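Local coordinates for protein methylxanthine N1-demethylase NdmA (Pseudomonas putida, PDB 6ICN) that catalyses the NADH-dependent N1-demethylation of caffeine to theobromine and formaldehyde, the first step in bacterial caffeine degradation, as a Rieske non-heme iron oxygenase, at residues P163-V168 with L263-N268; F157-D162 with I283-Q288. All blocks are in the same frame, centred on the assembly; numbering follows the deposited sequence.

Contact 1. Residues P163-V168 with L263-N268; sequences PRLRIV and LHVLFN. With CFF (caffeine), chain F.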
ATOM      1  N   PRO A 163      47.551  -3.497  -5.794  1.00 37.00           N
ATOM      2  CA  PRO A 163      47.063  -4.747  -6.402  1.00 36.38           C
ATOM      3  C   PRO A 163      46.908  -5.900  -5.423  1.00 34.48           C
ATOM      4  O   PRO A 163      46.361  -6.937  -5.814  1.00 38.06           O
ATOM      5  CB  PRO A 163      48.134  -5.063  -7.457  1.00 40.15           C
ATOM      6  CG  PRO A 163      49.364  -4.395  -6.939  1.00 39.87           C
ATOM      7  CD  PRO A 163      48.893  -3.132  -6.279  1.00 40.43           C
ATOM      8  N   ARG A 164      47.378  -5.770  -4.181  1.00 31.34           N
ATOM      9  CA  ARG A 164      47.154  -6.815  -3.191  1.00 32.45           C
ATOM     10  C   ARG A 164      45.724  -6.835  -2.663  1.00 31.76           C
ATOM     11  O   ARG A 164      45.367  -7.775  -1.942  1.00 30.32           O
ATOM     12  CB  ARG A 164      48.102  -6.647  -2.002  1.00 36.28           C
ATOM     13  CG  ARG A 164      49.573  -6.672  -2.358  1.00 40.05           C
ATOM     14  CD  ARG A 164      50.431  -6.319  -1.158  1.00 40.10           C
ATOM     15  NE  ARG A 164      50.075  -5.021  -0.587  1.00 46.37           N
ATOM     16  CZ  ARG A 164      49.845  -4.813   0.706  1.00 46.46           C
ATOM     17  NH1 ARG A 164      49.945  -5.818   1.569  1.00 50.74           N
ATOM     18  NH2 ARG A 164      49.534  -3.593   1.141  1.00 43.88           N
ATOM     19  N   LEU A 165      44.912  -5.825  -2.976  1.00 29.28           N
ATOM     20  CA  LEU A 165      43.620  -5.632  -2.322  1.00 25.59           C
ATOM     21  C   LEU A 165      42.490  -5.662  -3.343  1.00 27.02           C
ATOM     22  O   LEU A 165      42.570  -5.005  -4.386  1.00 30.37           O
ATOM     23  CB  LEU A 165      43.589  -4.305  -1.569  1.00 27.34           C
ATOM     24  CG  LEU A 165      44.756  -3.960  -0.641  1.00 25.34           C
ATOM     25  CD1 LEU A 165      44.533  -2.599   0.013  1.00 27.54           C
ATOM     26  CD2 LEU A 165      44.951  -5.053   0.410  1.00 27.66           C
ATOM     27  N   ARG A 166      41.433  -6.410  -3.025  1.00 25.30           N
ATOM     28  CA  ARG A 166      40.197  -6.407  -3.798  1.00 23.94           C
ATOM     29  C   ARG A 166      39.287  -5.316  -3.236  1.00 21.16           C
ATOM     30  O   ARG A 166      39.049  -5.282  -2.026  1.00 21.04           O
ATOM     31  CB  ARG A 166      39.517  -7.776  -3.715  1.00 26.42           C
ATOM     32  CG  ARG A 166      38.099  -7.841  -4.289  1.00 26.84           C
ATOM     33  CD  ARG A 166      37.526  -9.261  -4.246  1.00 29.46           C
ATOM     34  NE  ARG A 166      36.173  -9.323  -4.789  1.00 27.00           N
ATOM     35  CZ  ARG A 166      35.893  -9.412  -6.086  1.00 34.94           C
ATOM     36  NH1 ARG A 166      36.883  -9.456  -6.973  1.00 35.30           N
ATOM     37  NH2 ARG A 166      34.628  -9.466  -6.500  1.00 34.51           N
ATOM     38  N   ILE A 167      38.790  -4.438  -4.109  1.00 22.06           N
ATOM     39  CA  ILE A 167      37.993  -3.273  -3.716  1.00 20.21           C
ATOM     40  C   ILE A 167      36.528  -3.516  -4.063  1.00 20.56           C
ATOM     41  O   ILE A 167      36.214  -3.936  -5.181  1.00 22.34           O
ATOM     42  CB  ILE A 167      38.501  -1.999  -4.409  1.00 21.34           C
ATOM     43  CG1 ILE A 167      39.944  -1.702  -3.986  1.00 25.78           C
ATOM     44  CG2 ILE A 167      37.581  -0.821  -4.113  1.00 24.59           C
ATOM     45  CD1 ILE A 167      40.549  -0.503  -4.697  1.00 25.40           C
ATOM     46  N   VAL A 168      35.628  -3.215  -3.117  1.00 17.48           N
ATOM     47  CA  VAL A 168      34.183  -3.282  -3.327  1.00 17.53           C
ATOM     48  C   VAL A 168      33.583  -1.915  -3.012  1.00 16.89           C
ATOM     49  O   VAL A 168      33.806  -1.371  -1.922  1.00 18.15           O
ATOM     50  CB  VAL A 168      33.534  -4.367  -2.444  1.00 17.67           C
ATOM     51  CG1 VAL A 168      31.997  -4.279  -2.519  1.00 19.09           C
ATOM     52  CG2 VAL A 168      34.044  -5.764  -2.821  1.00 21.85           C
ATOM     53  N   LEU A 263      45.106  -7.169   5.874  1.00 26.56           N
ATOM     54  CA  LEU A 263      44.703  -5.770   5.785  1.00 25.74           C
ATOM     55  C   LEU A 263      43.257  -5.654   5.303  1.00 26.06           C
ATOM     56  O   LEU A 263      42.828  -6.372   4.397  1.00 25.85           O
ATOM     57  CB  LEU A 263      45.638  -5.015   4.838  1.00 26.84           C
ATOM     58  CG  LEU A 263      45.380  -3.518   4.624  1.00 28.47           C
ATOM     59  CD1 LEU A 263      45.474  -2.753   5.939  1.00 28.69           C
ATOM     60  CD2 LEU A 263      46.330  -2.934   3.587  1.00 31.42           C
ATOM     61  N   HIS A 264      42.498  -4.772   5.950  1.00 24.50           N
ATOM     62  CA  HIS A 264      41.120  -4.462   5.573  1.00 24.59           C
ATOM     63  C   HIS A 264      40.982  -2.950   5.675  1.00 25.62           C
ATOM     64  O   HIS A 264      41.310  -2.377   6.717  1.00 25.94           O
ATOM     65  CB  HIS A 264      40.126  -5.193   6.496  1.00 24.42           C
ATOM     66  CG  HIS A 264      38.708  -5.222   5.997  1.00 24.91           C
ATOM     67  ND1 HIS A 264      38.134  -6.348   5.438  1.00 25.80           N
ATOM     68  CD2 HIS A 264      37.741  -4.273   6.008  1.00 24.68           C
ATOM     69  CE1 HIS A 264      36.878  -6.083   5.112  1.00 26.44           C
ATOM     70  NE2 HIS A 264      36.614  -4.833   5.452  1.00 26.25           N
ATOM     71  N   VAL A 265      40.547  -2.292   4.598  1.00 21.43           N
ATOM     72  CA  VAL A 265      40.471  -0.833   4.554  1.00 20.27           C
ATOM     73  C   VAL A 265      39.014  -0.422   4.388  1.00 22.15           C
ATOM     74  O   VAL A 265      38.319  -0.945   3.510  1.00 20.32           O
ATOM     75  CB  VAL A 265      41.316  -0.250   3.408  1.00 21.86           C
ATOM     76  CG1 VAL A 265      41.296   1.271   3.453  1.00 22.04           C
ATOM     77  CG2 VAL A 265      42.756  -0.785   3.466  1.00 23.75           C
ATOM     78  N   LEU A 266      38.563   0.519   5.211  1.00 20.25           N
ATOM     79  CA  LEU A 266      37.229   1.099   5.098  1.00 19.20           C
ATOM     80  C   LEU A 266      37.362   2.564   4.716  1.00 19.90           C
ATOM     81  O   LEU A 266      38.054   3.331   5.397  1.00 21.90           O
ATOM     82  CB  LEU A 266      36.446   0.977   6.405  1.00 19.67           C
ATOM     83  CG  LEU A 266      36.282  -0.439   6.944  1.00 24.48           C
ATOM     84  CD1 LEU A 266      35.902  -0.371   8.414  1.00 28.14           C
ATOM     85  CD2 LEU A 266      35.213  -1.193   6.147  1.00 23.70           C
ATOM     86  N   PHE A 267      36.704   2.957   3.633  1.00 18.85           N
ATOM     87  CA  PHE A 267      36.713   4.343   3.187  1.00 19.03           C
ATOM     88  C   PHE A 267      35.273   4.825   3.223  1.00 20.16           C
ATOM     89  O   PHE A 267      34.426   4.348   2.454  1.00 18.39           O
ATOM     90  CB  PHE A 267      37.324   4.467   1.791  1.00 17.47           C
ATOM     91  CG  PHE A 267      37.304   5.859   1.228  1.00 19.51           C
ATOM     92  CD1 PHE A 267      38.242   6.810   1.628  1.00 19.94           C
ATOM     93  CD2 PHE A 267      36.357   6.221   0.278  1.00 19.03           C
ATOM     94  CE1 PHE A 267      38.232   8.078   1.088  1.00 18.64           C
ATOM     95  CE2 PHE A 267      36.333   7.509  -0.274  1.00 20.76           C
ATOM     96  CZ  PHE A 267      37.273   8.440   0.131  1.00 21.26           C
ATOM     97  N   ASN A 268      34.983   5.738   4.139  1.00 17.30           N
ATOM     98  CA  ASN A 268      33.619   6.216   4.330  1.00 17.69           C
ATOM     99  C   ASN A 268      33.586   7.722   4.132  1.00 18.78           C
ATOM    100  O   ASN A 268      34.403   8.445   4.713  1.00 18.32           O
ATOM    101  CB  ASN A 268      33.096   5.833   5.725  1.00 20.71           C
ATOM    102  CG  ASN A 268      31.583   6.015   5.845  1.00 27.88           C
ATOM    103  OD1 ASN A 268      31.125   7.070   6.290  1.00 25.97           O
ATOM    104  ND2 ASN A 268      30.798   4.994   5.418  1.00 20.79           N
TER
HETATM  105  N1  CFF F 402      33.099   1.435  11.648  1.00 27.43           N
HETATM  106  C2  CFF F 402      34.116   0.647  12.123  1.00 30.14           C
HETATM  107  C10 CFF F 402      32.903   2.765  12.194  1.00 27.58           C
HETATM  108  C6  CFF F 402      32.281   0.989  10.690  1.00 27.94           C
HETATM  109  N3  CFF F 402      34.303  -0.599  11.620  1.00 30.34           N
HETATM  110  O11 CFF F 402      34.841   1.054  12.980  1.00 27.76           O
HETATM  111  C12 CFF F 402      35.381  -1.447  12.119  1.00 29.20           C
HETATM  112  C4  CFF F 402      33.476  -1.055  10.650  1.00 29.57           C
HETATM  113  C5  CFF F 402      32.480  -0.280  10.177  1.00 25.65           C
HETATM  114  N9  CFF F 402      33.436  -2.225   9.988  1.00 32.45           N
HETATM  115  O13 CFF F 402      31.391   1.682  10.278  1.00 25.79           O
HETATM  116  N7  CFF F 402      31.835  -0.971   9.219  1.00 26.44           N
HETATM  117  C8  CFF F 402      32.424  -2.168   9.106  1.00 27.13           C
HETATM  118  C14 CFF F 402      30.713  -0.761   8.321  1.00 28.08           C
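Leu165 and Leu263 meet although the strand that follows Leu165 and the strand that carries Leu263 are not neighbours in the sheet: strand 277-286 runs between them and is hydrogen-bonded through its backbone to each (Arg166 with Arg286, Val265 with Ala285). The two residues reach across it with their side chains alone, their CA atoms 8.2 Å apart. CD2 of Leu263 lies 4.0 Å from CD1 of Leu165 and only slightly farther from its CD2, so that one methyl faces both branches of the opposing fork. It gets there because CG of Leu263 stands anti to the backbone N (chi1 -179°). Leu165 CD1 also rests 4.3 Å from Val265 CG2, one step further along the same face.

At the exposed end of the contact the Arg164 guanidinium approaches obliquely. Its chain bends at chi3 (-56°), and NH2, which forms a salt bridge with Asp162, also lies 4.1 Å from Leu263 CD2.

Leu266 serves the other face of strand 263-274. Its CD1 is 3.4 Å from C4 of caffeine, and its CD2 meets the edge of the His264 ring in the ring plane. Such a division, with apolar packing on one face and substrate on the other, fits the antiparallel sheet of the helix-grip fold found in Rieske oxygenase catalytic domains.

Contact 2. Residues F157-D162 with I283-Q288; sequences FSAAND and IFAREQ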
ATOM      1  N   PHE A 157      42.167   7.879  -0.390  1.00 21.60           N
ATOM      2  CA  PHE A 157      41.800   6.479  -0.200  1.00 20.19           C
ATOM      3  C   PHE A 157      43.070   5.645  -0.353  1.00 22.13           C
ATOM      4  O   PHE A 157      43.648   5.597  -1.443  1.00 24.62           O
ATOM      5  CB  PHE A 157      40.740   6.089  -1.241  1.00 19.94           C
ATOM      6  CG  PHE A 157      40.293   4.647  -1.201  1.00 20.83           C
ATOM      7  CD1 PHE A 157      40.274   3.919  -0.018  1.00 19.67           C
ATOM      8  CD2 PHE A 157      39.837   4.038  -2.365  1.00 18.67           C
ATOM      9  CE1 PHE A 157      39.828   2.582   0.010  1.00 20.60           C
ATOM     10  CE2 PHE A 157      39.379   2.713  -2.347  1.00 19.76           C
ATOM     11  CZ  PHE A 157      39.382   1.982  -1.168  1.00 20.27           C
ATOM     12  N   SER A 158      43.498   4.983   0.728  1.00 21.33           N
ATOM     13  CA  SER A 158      44.816   4.340   0.733  1.00 21.95           C
ATOM     14  C   SER A 158      44.887   3.114  -0.180  1.00 25.47           C
ATOM     15  O   SER A 158      45.976   2.746  -0.642  1.00 27.26           O
ATOM     16  CB  SER A 158      45.202   3.949   2.167  1.00 21.29           C
ATOM     17  OG  SER A 158      44.360   2.927   2.696  1.00 23.25           O
ATOM     18  N   ALA A 159      43.761   2.455  -0.438  1.00 21.14           N
ATOM     19  CA  ALA A 159      43.770   1.179  -1.139  1.00 22.55           C
ATOM     20  C   ALA A 159      43.788   1.321  -2.647  1.00 25.28           C
ATOM     21  O   ALA A 159      44.007   0.322  -3.340  1.00 29.51           O
ATOM     22  CB  ALA A 159      42.552   0.336  -0.742  1.00 25.79           C
ATOM     23  N   ALA A 160      43.562   2.522  -3.173  1.00 24.45           N
ATOM     24  CA  ALA A 160      43.553   2.707  -4.618  1.00 28.88           C
ATOM     25  C   ALA A 160      44.904   2.298  -5.199  1.00 33.77           C
ATOM     26  O   ALA A 160      45.956   2.668  -4.671  1.00 36.99           O
ATOM     27  CB  ALA A 160      43.235   4.162  -4.958  1.00 27.45           C
ATOM     28  N   ASN A 161      44.866   1.478  -6.251  1.00 38.57           N
ATOM     29  CA  ASN A 161      46.068   1.060  -6.977  1.00 42.69           C
ATOM     30  C   ASN A 161      47.026   0.254  -6.101  1.00 40.34           C
ATOM     31  O   ASN A 161      48.244   0.310  -6.285  1.00 45.97           O
ATOM     32  CB  ASN A 161      46.791   2.267  -7.588  1.00 44.46           C
ATOM     33  CG  ASN A 161      45.886   3.088  -8.495  1.00 47.83           C
ATOM     34  OD1 ASN A 161      45.252   2.553  -9.409  1.00 53.42           O
ATOM     35  ND2 ASN A 161      45.803   4.391  -8.229  1.00 49.96           N
ATOM     36  N   ASP A 162      46.492  -0.487  -5.126  1.00 34.80           N
ATOM     37  CA  ASP A 162      47.263  -1.490  -4.395  1.00 36.09           C
ATOM     38  C   ASP A 162      46.801  -2.846  -4.898  1.00 36.05           C
ATOM     39  O   ASP A 162      45.734  -3.329  -4.491  1.00 34.50           O
ATOM     40  CB  ASP A 162      47.057  -1.363  -2.880  1.00 33.30           C
ATOM     41  CG  ASP A 162      47.876  -2.373  -2.067  1.00 35.91           C
ATOM     42  OD1 ASP A 162      48.361  -3.387  -2.615  1.00 36.23           O
ATOM     43  OD2 ASP A 162      48.018  -2.153  -0.846  1.00 38.77           O
ATOM     44  N   ILE A 283      33.417   2.388   0.602  1.00 15.62           N
ATOM     45  CA  ILE A 283      34.240   1.530  -0.239  1.00 14.91           C
ATOM     46  C   ILE A 283      35.121   0.724   0.700  1.00 17.12           C
ATOM     47  O   ILE A 283      35.698   1.289   1.638  1.00 18.15           O
ATOM     48  CB  ILE A 283      35.107   2.352  -1.210  1.00 16.42           C
ATOM     49  CG1 ILE A 283      34.257   3.346  -1.992  1.00 17.45           C
ATOM     50  CG2 ILE A 283      35.858   1.432  -2.175  1.00 17.18           C
ATOM     51  CD1 ILE A 283      35.057   4.227  -2.927  1.00 18.39           C
ATOM     52  N   PHE A 284      35.232  -0.583   0.473  1.00 16.33           N
ATOM     53  CA  PHE A 284      36.100  -1.360   1.347  1.00 16.82           C
ATOM     54  C   PHE A 284      37.006  -2.255   0.520  1.00 19.89           C
ATOM     55  O   PHE A 284      36.631  -2.732  -0.559  1.00 20.10           O
ATOM     56  CB  PHE A 284      35.320  -2.180   2.416  1.00 19.69           C
ATOM     57  CG  PHE A 284      34.472  -3.284   1.858  1.00 19.87           C
ATOM     58  CD1 PHE A 284      33.170  -3.039   1.457  1.00 17.63           C
ATOM     59  CD2 PHE A 284      34.972  -4.572   1.758  1.00 18.56           C
ATOM     60  CE1 PHE A 284      32.385  -4.065   0.961  1.00 19.66           C
ATOM     61  CE2 PHE A 284      34.198  -5.604   1.238  1.00 19.96           C
ATOM     62  CZ  PHE A 284      32.903  -5.348   0.838  1.00 19.79           C
ATOM     63  N   ALA A 285      38.219  -2.449   1.035  1.00 19.63           N
ATOM     64  CA  ALA A 285      39.255  -3.202   0.339  1.00 18.87           C
ATOM     65  C   ALA A 285      39.820  -4.252   1.274  1.00 22.18           C
ATOM     66  O   ALA A 285      39.944  -4.012   2.481  1.00 22.65           O
ATOM     67  CB  ALA A 285      40.390  -2.299  -0.151  1.00 19.52           C
ATOM     68  N   ARG A 286      40.153  -5.423   0.727  1.00 21.27           N
ATOM     69  CA  ARG A 286      40.659  -6.465   1.604  1.00 21.18           C
ATOM     70  C   ARG A 286      41.756  -7.256   0.917  1.00 22.78           C
ATOM     71  O   ARG A 286      41.704  -7.505  -0.292  1.00 22.44           O
ATOM     72  CB  ARG A 286      39.547  -7.412   2.084  1.00 19.61           C
ATOM     73  CG  ARG A 286      38.846  -8.221   0.991  1.00 21.07           C
ATOM     74  CD  ARG A 286      37.556  -8.778   1.583  1.00 23.73           C
ATOM     75  NE  ARG A 286      36.977  -9.882   0.823  1.00 21.07           N
ATOM     76  CZ  ARG A 286      36.190  -9.735  -0.233  1.00 19.51           C
ATOM     77  NH1 ARG A 286      35.899  -8.521  -0.696  1.00 20.30           N
ATOM     78  NH2 ARG A 286      35.676 -10.812  -0.828  1.00 19.01           N
ATOM     79  N   GLU A 287      42.745  -7.642   1.723  1.00 23.00           N
ATOM     80  CA  GLU A 287      43.872  -8.438   1.253  1.00 27.49           C
ATOM     81  C   GLU A 287      43.479  -9.898   1.069  1.00 27.70           C
ATOM     82  O   GLU A 287      43.817 -10.519   0.051  1.00 28.63           O
ATOM     83  CB  GLU A 287      45.021  -8.301   2.252  1.00 26.35           C
ATOM     84  CG  GLU A 287      46.293  -8.999   1.850  1.00 29.94           C
ATOM     85  CD  GLU A 287      47.383  -8.804   2.891  1.00 40.30           C
ATOM     86  OE1 GLU A 287      47.059  -8.411   4.039  1.00 35.93           O
ATOM     87  OE2 GLU A 287      48.562  -9.041   2.556  1.00 44.56           O
ATOM     88  N   GLN A 288      42.760 -10.460   2.043  1.00 25.62           N
ATOM     89  CA  GLN A 288      42.216 -11.816   1.938  1.00 28.93           C
ATOM     90  C   GLN A 288      40.881 -11.725   1.210  1.00 27.95           C
ATOM     91  O   GLN A 288      39.877 -11.299   1.787  1.00 28.11           O
ATOM     92  CB  GLN A 288      42.063 -12.443   3.320  1.00 31.26           C
ATOM     93  CG  GLN A 288      43.370 -12.967   3.906  1.00 40.34           C
ATOM     94  CD  GLN A 288      43.184 -13.624   5.265  1.00 42.97           C
ATOM     95  OE1 GLN A 288      42.068 -13.688   5.794  1.00 44.69           O
ATOM     96  NE2 GLN A 288      44.281 -14.118   5.842  1.00 47.35           N
TER
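Apolar packing alone joins the loop 157-162 to strand 277-286, and it does so at two points spaced two residues apart on both sides. At the first, the far end of the Phe157 ring reaches the branch methyl of Ile283: CZ is 3.7 Å from CG2, and CE2 is nearly as close. The approach is oblique to the ring. With chi1 at 178° the Phe157 ring is carried out from the loop to the strand. At the second point Ala159 CB and Ala285 CB stand 3.5 Å apart, closer than usual for two methyls, and here the backbones come nearest, with CA atoms 6.5 Å apart. On the helix side of the strand, Phe284 packs against helix 293-313.

Backbone interactions shape the loop. A type I turn from Phe157 to Ala160 runs into a type II turn from Ala159 to Asp162, the latter closed by Asp162 N to Ala159 O at 3.2 Å. The first turn folds the chain over its own aromatic residue, placing the amide N of Ala159 3.8 Å above one face of the Phe157 ring, toward the rim. Tyr138 meets the same ring edge-to-face, and Phe267 adds a further ring contact.

The polar end of Arg286 is engaged on the other face, by salt bridges to Asp291 and Asp293. The arrangement is that of a connecting loop, leading from the sheet of strand 140-144 to strand 166-175, laid on the face of the catalytic sheet of a Rieske oxygenase that lies away from its long helix.

Contacts 1 and 2 share one apolar patch on a single face of the sheet, their centres about 2 Å apart. Segment 283-288 belongs to the strand that separates the partners of contact 1, and probable hydrogen bonds tie it to both: Phe267 N to Ile283 O and Val168 N to Phe284 O, each 2.8 Å. Packing continues across the join, where Ile167 CG2 lies 3.4 Å from Ile283 CG2, and Ala159 touches Leu165. Caffeine sits beyond the other face of this sheet; contact 1 reaches the ligand through Leu266, whereas the side chain of Ile283 in contact 2 remains about 11 Å from it.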